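Long-range contacts in Phikz039 (Pseudomonas phage phikz, PDB 3ZBQ), which belongs to the tubulin/FtsZ-like proteins of bacteriophages, known as PhuZ, and is modelled here with guanosine-5'-diphosphate: residues L237-I242 with S254-L259; K159-I164 with A209-H214. One frame throughout, in Å; residues are numbered along the deposited sequence.

In the fold
Both contacts lie on the same side of the chain's centre and reach one mixed sheet, their centres about 15 Å apart. Along the chain they come in series. Interaction 2 closes first: it sets the link between helix 138-158 and strand 163-168, with the first strand residue, against the turn that follows helix 202-209. Interaction 1 then joins the start of strand 239-246 to the loop that leads into strand 260-265, the outermost strand at that end of the sheet. Phe211 of interaction 2 links the two, its CD1 lying 3.5 Å from CG2 of Ile240. Through Phe211, packing beside the start of strand 163-168 connects to strand 239-246, farther across the same sheet.

Interaction 1 (L237-I242 with S254-L259); sequences LDPISI and SISTVL
Val258 reaches across to Pro239 and Ile242 with its two methyls. Its CG2, anti to the backbone N, comes over the backbone of 239-242, 3.4 Å from Ile240 O and 3.5 Å from Pro239 O, and also meets Pro239 CB and Ile242 CG2. CG1, set between the backbone N and the carbonyl carbon (chi1 72°), meets the isoleucine alone: it lies 3.9 Å from Ile242 CG2, and the two side chains cross at about a right angle. The next atom of the Pro239 ring, CG, meets polar atoms instead, standing 3.5 Å from Thr257 O and equally near Ser256 OG. Here the irregular chain before strand 260-265 comes in beside the start of strand 239-246, where a classic beta bulge sets Ile240 and Ser241 together opposite Ile280 of strand 275-281. At the bulge Leu259 N donates a weak, bent hydrogen bond to Ile240 O (3.0 Å, 128° at the hydrogen), and Ile240 and Ile242 continue the backbone pairing with Thr260. Leu259 CB lies 3.2 Å from Ile240 O, while the side chains of Leu259 and Ile240 cross obliquely, CD1 of the leucine 4.1 Å from CG2 of the isoleucine. Ile240 also packs on Phe211, and OG of buried Ser241 is hydrogen-bonded to Trp208 O. Farther along, Ile242 CD1 and Ile255 CD1 approach more loosely, at 4.5 Å; beyond them Ile255 rests on helix 230-234 and both isoleucines touch His277.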
loop_
_atom_site.group_PDB
_atom_site.type_symbol
_atom_site.label_atom_id
_atom_site.label_comp_id
_atom_site.label_asym_id
_atom_site.label_seq_id
_atom_site.Cartn_x
_atom_site.Cartn_y
_atom_site.Cartn_z
ATOM N N LEU A 237 4.205 2.286 -19.909
ATOM C CA LEU A 237 3.409 1.673 -20.974
ATOM C C LEU A 237 1.908 1.846 -20.768
ATOM O O LEU A 237 1.408 1.693 -19.650
ATOM C CB LEU A 237 3.704 0.175 -21.067
ATOM C CG LEU A 237 5.136 -0.253 -21.366
ATOM C CD1 LEU A 237 5.229 -1.780 -21.447
ATOM C CD2 LEU A 237 5.621 0.398 -22.648
ATOM N N ASP A 238 1.203 2.135 -21.864
ATOM C CA ASP A 238 -0.255 2.261 -21.860
ATOM C C ASP A 238 -0.799 3.098 -20.690
ATOM O O ASP A 238 -1.630 2.612 -19.915
ATOM C CB ASP A 238 -0.916 0.875 -21.874
ATOM C CG ASP A 238 -0.580 0.075 -23.129
ATOM O OD1 ASP A 238 0.018 0.643 -24.067
ATOM O OD2 ASP A 238 -0.919 -1.124 -23.174
ATOM N N PRO A 239 -0.341 4.358 -20.563
ATOM C CA PRO A 239 -0.822 5.144 -19.421
ATOM C C PRO A 239 -2.322 5.425 -19.512
ATOM O O PRO A 239 -2.839 5.747 -20.597
ATOM C CB PRO A 239 -0.022 6.449 -19.531
ATOM C CG PRO A 239 0.326 6.567 -20.994
ATOM C CD PRO A 239 0.538 5.143 -21.455
ATOM N N ILE A 240 -3.012 5.316 -18.379
ATOM C CA ILE A 240 -4.450 5.586 -18.322
ATOM C C ILE A 240 -4.746 7.032 -17.916
ATOM O O ILE A 240 -5.503 7.745 -18.583
ATOM C CB ILE A 240 -5.146 4.628 -17.336
ATOM C CG1 ILE A 240 -4.997 3.179 -17.820
ATOM C CG2 ILE A 240 -6.618 5.016 -17.142
ATOM C CD1 ILE A 240 -5.295 2.114 -16.745
ATOM N N SER A 241 -4.129 7.466 -16.824
ATOM C CA SER A 241 -4.430 8.766 -16.232
ATOM C C SER A 241 -3.154 9.403 -15.691
ATOM O O SER A 241 -2.406 8.776 -14.937
ATOM C CB SER A 241 -5.465 8.610 -15.115
ATOM O OG SER A 241 -5.948 9.863 -14.669
ATOM N N ILE A 242 -2.897 10.649 -16.084
ATOM C CA ILE A 242 -1.670 11.310 -15.663
ATOM C C ILE A 242 -1.944 12.671 -15.051
ATOM O O ILE A 242 -2.732 13.464 -15.590
ATOM C CB ILE A 242 -0.639 11.425 -16.816
ATOM C CG1 ILE A 242 0.640 12.088 -16.311
ATOM C CG2 ILE A 242 -1.212 12.217 -17.991
ATOM C CD1 ILE A 242 1.799 12.033 -17.300
ATOM N N SER A 254 1.853 17.543 -23.358
ATOM C CA SER A 254 1.425 16.151 -23.196
ATOM C C SER A 254 2.539 15.193 -23.617
ATOM O O SER A 254 3.199 15.398 -24.637
ATOM C CB SER A 254 0.153 15.871 -23.998
ATOM O OG SER A 254 -0.352 14.580 -23.701
ATOM N N ILE A 255 2.751 14.152 -22.823
ATOM C CA ILE A 255 3.870 13.251 -23.059
ATOM C C ILE A 255 3.551 12.187 -24.105
ATOM O O ILE A 255 4.240 12.080 -25.116
ATOM C CB ILE A 255 4.347 12.630 -21.736
ATOM C CG1 ILE A 255 4.891 13.749 -20.840
ATOM C CG2 ILE A 255 5.381 11.546 -21.993
ATOM C CD1 ILE A 255 5.459 13.287 -19.528
ATOM N N SER A 256 2.496 11.419 -23.861
ATOM C CA SER A 256 2.045 10.395 -24.790
ATOM C C SER A 256 0.523 10.340 -24.748
ATOM O O SER A 256 -0.101 10.967 -23.891
ATOM C CB SER A 256 2.628 9.032 -24.403
ATOM O OG SER A 256 2.184 8.649 -23.114
ATOM N N THR A 257 -0.065 9.598 -25.682
ATOM C CA THR A 257 -1.501 9.341 -25.684
ATOM C C THR A 257 -1.939 8.808 -24.318
ATOM O O THR A 257 -1.318 7.895 -23.770
ATOM C CB THR A 257 -1.861 8.304 -26.749
ATOM O OG1 THR A 257 -1.373 8.739 -28.026
ATOM C CG2 THR A 257 -3.352 8.137 -26.824
ATOM N N VAL A 258 -3.007 9.379 -23.772
ATOM C CA VAL A 258 -3.446 9.050 -22.422
ATOM C C VAL A 258 -4.936 9.336 -22.320
ATOM O O VAL A 258 -5.462 10.179 -23.066
ATOM C CB VAL A 258 -2.611 9.838 -21.362
ATOM C CG1 VAL A 258 -2.973 11.323 -21.359
ATOM C CG2 VAL A 258 -2.775 9.237 -19.971
ATOM N N LEU A 259 -5.639 8.635 -21.434
ATOM C CA LEU A 259 -7.101 8.779 -21.379
ATOM C C LEU A 259 -7.535 10.039 -20.629
ATOM O O LEU A 259 -8.383 10.792 -21.104
ATOM C CB LEU A 259 -7.766 7.541 -20.777
ATOM C CG LEU A 259 -7.405 6.221 -21.471
ATOM C CD1 LEU A 259 -8.194 5.071 -20.884
ATOM C CD2 LEU A 259 -7.668 6.324 -22.972
#

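Interaction 2 (K159-I164 with A209-H214); sequences KVPMII and AHFHKH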
loop_
_atom_site.group_PDB
_atom_site.type_symbol
_atom_site.label_atom_id
_atom_site.label_comp_id
_atom_site.label_asym_id
_atom_site.label_seq_id
_atom_site.Cartn_x
_atom_site.Cartn_y
_atom_site.Cartn_z
ATOM N N LYS A 159 -16.009 -0.777 -6.249
ATOM C CA LYS A 159 -16.372 -0.279 -7.587
ATOM C C LYS A 159 -15.543 0.923 -8.027
ATOM O O LYS A 159 -16.003 1.765 -8.809
ATOM C CB LYS A 159 -17.863 0.050 -7.655
ATOM C CG LYS A 159 -18.741 -1.030 -7.040
ATOM C CD LYS A 159 -20.185 -0.611 -7.052
ATOM C CE LYS A 159 -20.988 -1.510 -6.160
ATOM N NZ LYS A 159 -22.443 -1.250 -6.315
ATOM N N VAL A 160 -14.318 0.992 -7.520
ATOM C CA VAL A 160 -13.396 2.078 -7.813
ATOM C C VAL A 160 -12.033 1.421 -7.941
ATOM O O VAL A 160 -11.643 0.653 -7.054
ATOM C CB VAL A 160 -13.338 3.086 -6.644
ATOM C CG1 VAL A 160 -12.231 4.108 -6.868
ATOM C CG2 VAL A 160 -14.672 3.788 -6.438
ATOM N N PRO A 161 -11.304 1.695 -9.037
ATOM C CA PRO A 161 -9.981 1.071 -9.195
ATOM C C PRO A 161 -9.081 1.390 -8.005
ATOM O O PRO A 161 -8.958 2.548 -7.590
ATOM C CB PRO A 161 -9.428 1.729 -10.469
ATOM C CG PRO A 161 -10.658 2.161 -11.223
ATOM C CD PRO A 161 -11.617 2.606 -10.154
ATOM N N MET A 162 -8.472 0.362 -7.432
ATOM C CA MET A 162 -7.571 0.582 -6.325
ATOM C C MET A 162 -6.198 0.935 -6.875
ATOM O O MET A 162 -5.613 0.173 -7.645
ATOM C CB MET A 162 -7.492 -0.668 -5.438
ATOM C CG MET A 162 -6.653 -0.444 -4.238
ATOM S SD MET A 162 -6.830 -1.759 -3.042
ATOM C CE MET A 162 -5.611 -1.171 -1.880
ATOM N N ILE A 163 -5.696 2.105 -6.492
ATOM C CA ILE A 163 -4.431 2.608 -7.007
ATOM C C ILE A 163 -3.312 2.214 -6.052
ATOM O O ILE A 163 -3.330 2.581 -4.874
ATOM C CB ILE A 163 -4.455 4.151 -7.124
ATOM C CG1 ILE A 163 -5.566 4.608 -8.064
ATOM C CG2 ILE A 163 -3.090 4.687 -7.562
ATOM C CD1 ILE A 163 -5.896 6.079 -7.920
ATOM N N ILE A 164 -2.328 1.477 -6.562
ATOM C CA ILE A 164 -1.195 1.093 -5.737
ATOM C C ILE A 164 0.123 1.624 -6.309
ATOM O O ILE A 164 0.387 1.547 -7.521
ATOM C CB ILE A 164 -1.127 -0.445 -5.515
ATOM C CG1 ILE A 164 -0.762 -1.167 -6.812
ATOM C CG2 ILE A 164 -2.453 -0.971 -4.979
ATOM C CD1 ILE A 164 -0.375 -2.642 -6.603
ATOM N N ALA A 209 -7.787 10.350 -10.305
ATOM C CA ALA A 209 -7.797 9.099 -9.549
ATOM C C ALA A 209 -9.000 8.235 -9.936
ATOM O O ALA A 209 -8.899 7.011 -10.021
ATOM C CB ALA A 209 -7.808 9.397 -8.059
ATOM N N HIS A 210 -10.143 8.876 -10.165
ATOM C CA HIS A 210 -11.383 8.168 -10.501
ATOM C C HIS A 210 -11.668 8.223 -12.005
ATOM O O HIS A 210 -12.769 8.582 -12.434
ATOM C CB HIS A 210 -12.568 8.754 -9.709
ATOM C CG HIS A 210 -12.453 8.551 -8.233
ATOM N ND1 HIS A 210 -13.241 9.228 -7.323
ATOM C CD2 HIS A 210 -11.634 7.759 -7.501
ATOM C CE1 HIS A 210 -12.920 8.849 -6.101
ATOM N NE2 HIS A 210 -11.945 7.957 -6.179
ATOM N N PHE A 211 -10.663 7.871 -12.796
ATOM C CA PHE A 211 -10.733 7.942 -14.257
ATOM C C PHE A 211 -11.788 6.997 -14.839
ATOM O O PHE A 211 -12.186 7.132 -15.994
ATOM C CB PHE A 211 -9.365 7.572 -14.828
ATOM C CG PHE A 211 -8.846 6.272 -14.286
ATOM C CD1 PHE A 211 -9.220 5.064 -14.871
ATOM C CD2 PHE A 211 -8.049 6.248 -13.156
ATOM C CE1 PHE A 211 -8.772 3.848 -14.344
ATOM C CE2 PHE A 211 -7.604 5.045 -12.628
ATOM C CZ PHE A 211 -7.965 3.848 -13.233
ATOM N N HIS A 212 -12.222 6.025 -14.043
ATOM C CA HIS A 212 -13.193 5.038 -14.504
ATOM C C HIS A 212 -14.556 5.686 -14.744
ATOM O O HIS A 212 -15.416 5.107 -15.414
ATOM C CB HIS A 212 -13.313 3.905 -13.482
ATOM C CG HIS A 212 -13.906 4.343 -12.180
ATOM N ND1 HIS A 212 -13.265 5.218 -11.327
ATOM C CD2 HIS A 212 -15.086 4.039 -11.593
ATOM C CE1 HIS A 212 -14.023 5.428 -10.265
ATOM N NE2 HIS A 212 -15.134 4.727 -10.405
ATOM N N LYS A 213 -14.744 6.896 -14.214
ATOM C CA LYS A 213 -16.003 7.621 -14.363
ATOM C C LYS A 213 -16.212 8.062 -15.808
ATOM O O LYS A 213 -17.338 8.344 -16.221
ATOM C CB LYS A 213 -16.026 8.863 -13.458
ATOM C CG LYS A 213 -16.206 8.594 -11.963
ATOM C CD LYS A 213 -15.670 9.770 -11.128
ATOM C CE LYS A 213 -16.546 11.016 -11.239
ATOM N NZ LYS A 213 -16.071 12.094 -10.306
ATOM N N HIS A 214 -15.127 8.110 -16.577
ATOM C CA HIS A 214 -15.153 8.752 -17.888
ATOM C C HIS A 214 -14.612 7.881 -19.010
ATOM O O HIS A 214 -14.609 8.290 -20.172
ATOM C CB HIS A 214 -14.378 10.073 -17.812
ATOM C CG HIS A 214 -14.837 10.952 -16.697
ATOM N ND1 HIS A 214 -13.998 11.399 -15.701
ATOM C CD2 HIS A 214 -16.071 11.425 -16.393
ATOM C CE1 HIS A 214 -14.688 12.126 -14.841
ATOM N NE2 HIS A 214 -15.947 12.163 -15.241
HETATM O O HOH W 1 -17.683 4.068 -8.829
HETATM O O HOH W 2 -9.136 5.354 -7.703
#
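Pro161 puts CD over one face of the His212 ring in a CH-pi contact, just after a Schellman motif in which Lys159, with positive phi, ends helix 138-158. This carbon sits 3.6 Å from the ring centroid and 23° off its normal, displaced so that Pro161 CD is 3.3 Å from His212 ND1. Val160 CA lies over the same face, also toward the rim, and Lys213 CG lies over the opposite face, toward its rim. His212 belongs to the 3-10 turn 211-213 that follows helix 202-209; its CB already points toward 159-164, and chi1 of 66° sets CG 3.5 Å from Pro161 CD. Pro161 CB and CG also meet Phe211 CZ, each at 3.8 Å, as the two side chains slide past each other in opposite directions; Val222 of the neighbouring strand touches both. Ile163, on the strand that begins here, sends CD1 to Ala209 CB. Val160 CG1 packs obliquely against His210, whose NE2 has a weak hydrogen bond to Glu125 O. No direct hydrogen bond joins the two segments, but two waters bridge them. One donates to both Pro161 O and Ala209 O, tying the carbonyls of two buried residues together. The other lies in the plane of the His212 ring at its edge, 3.1 Å from NE2, and donates to Lys159 O at 2.9 Å.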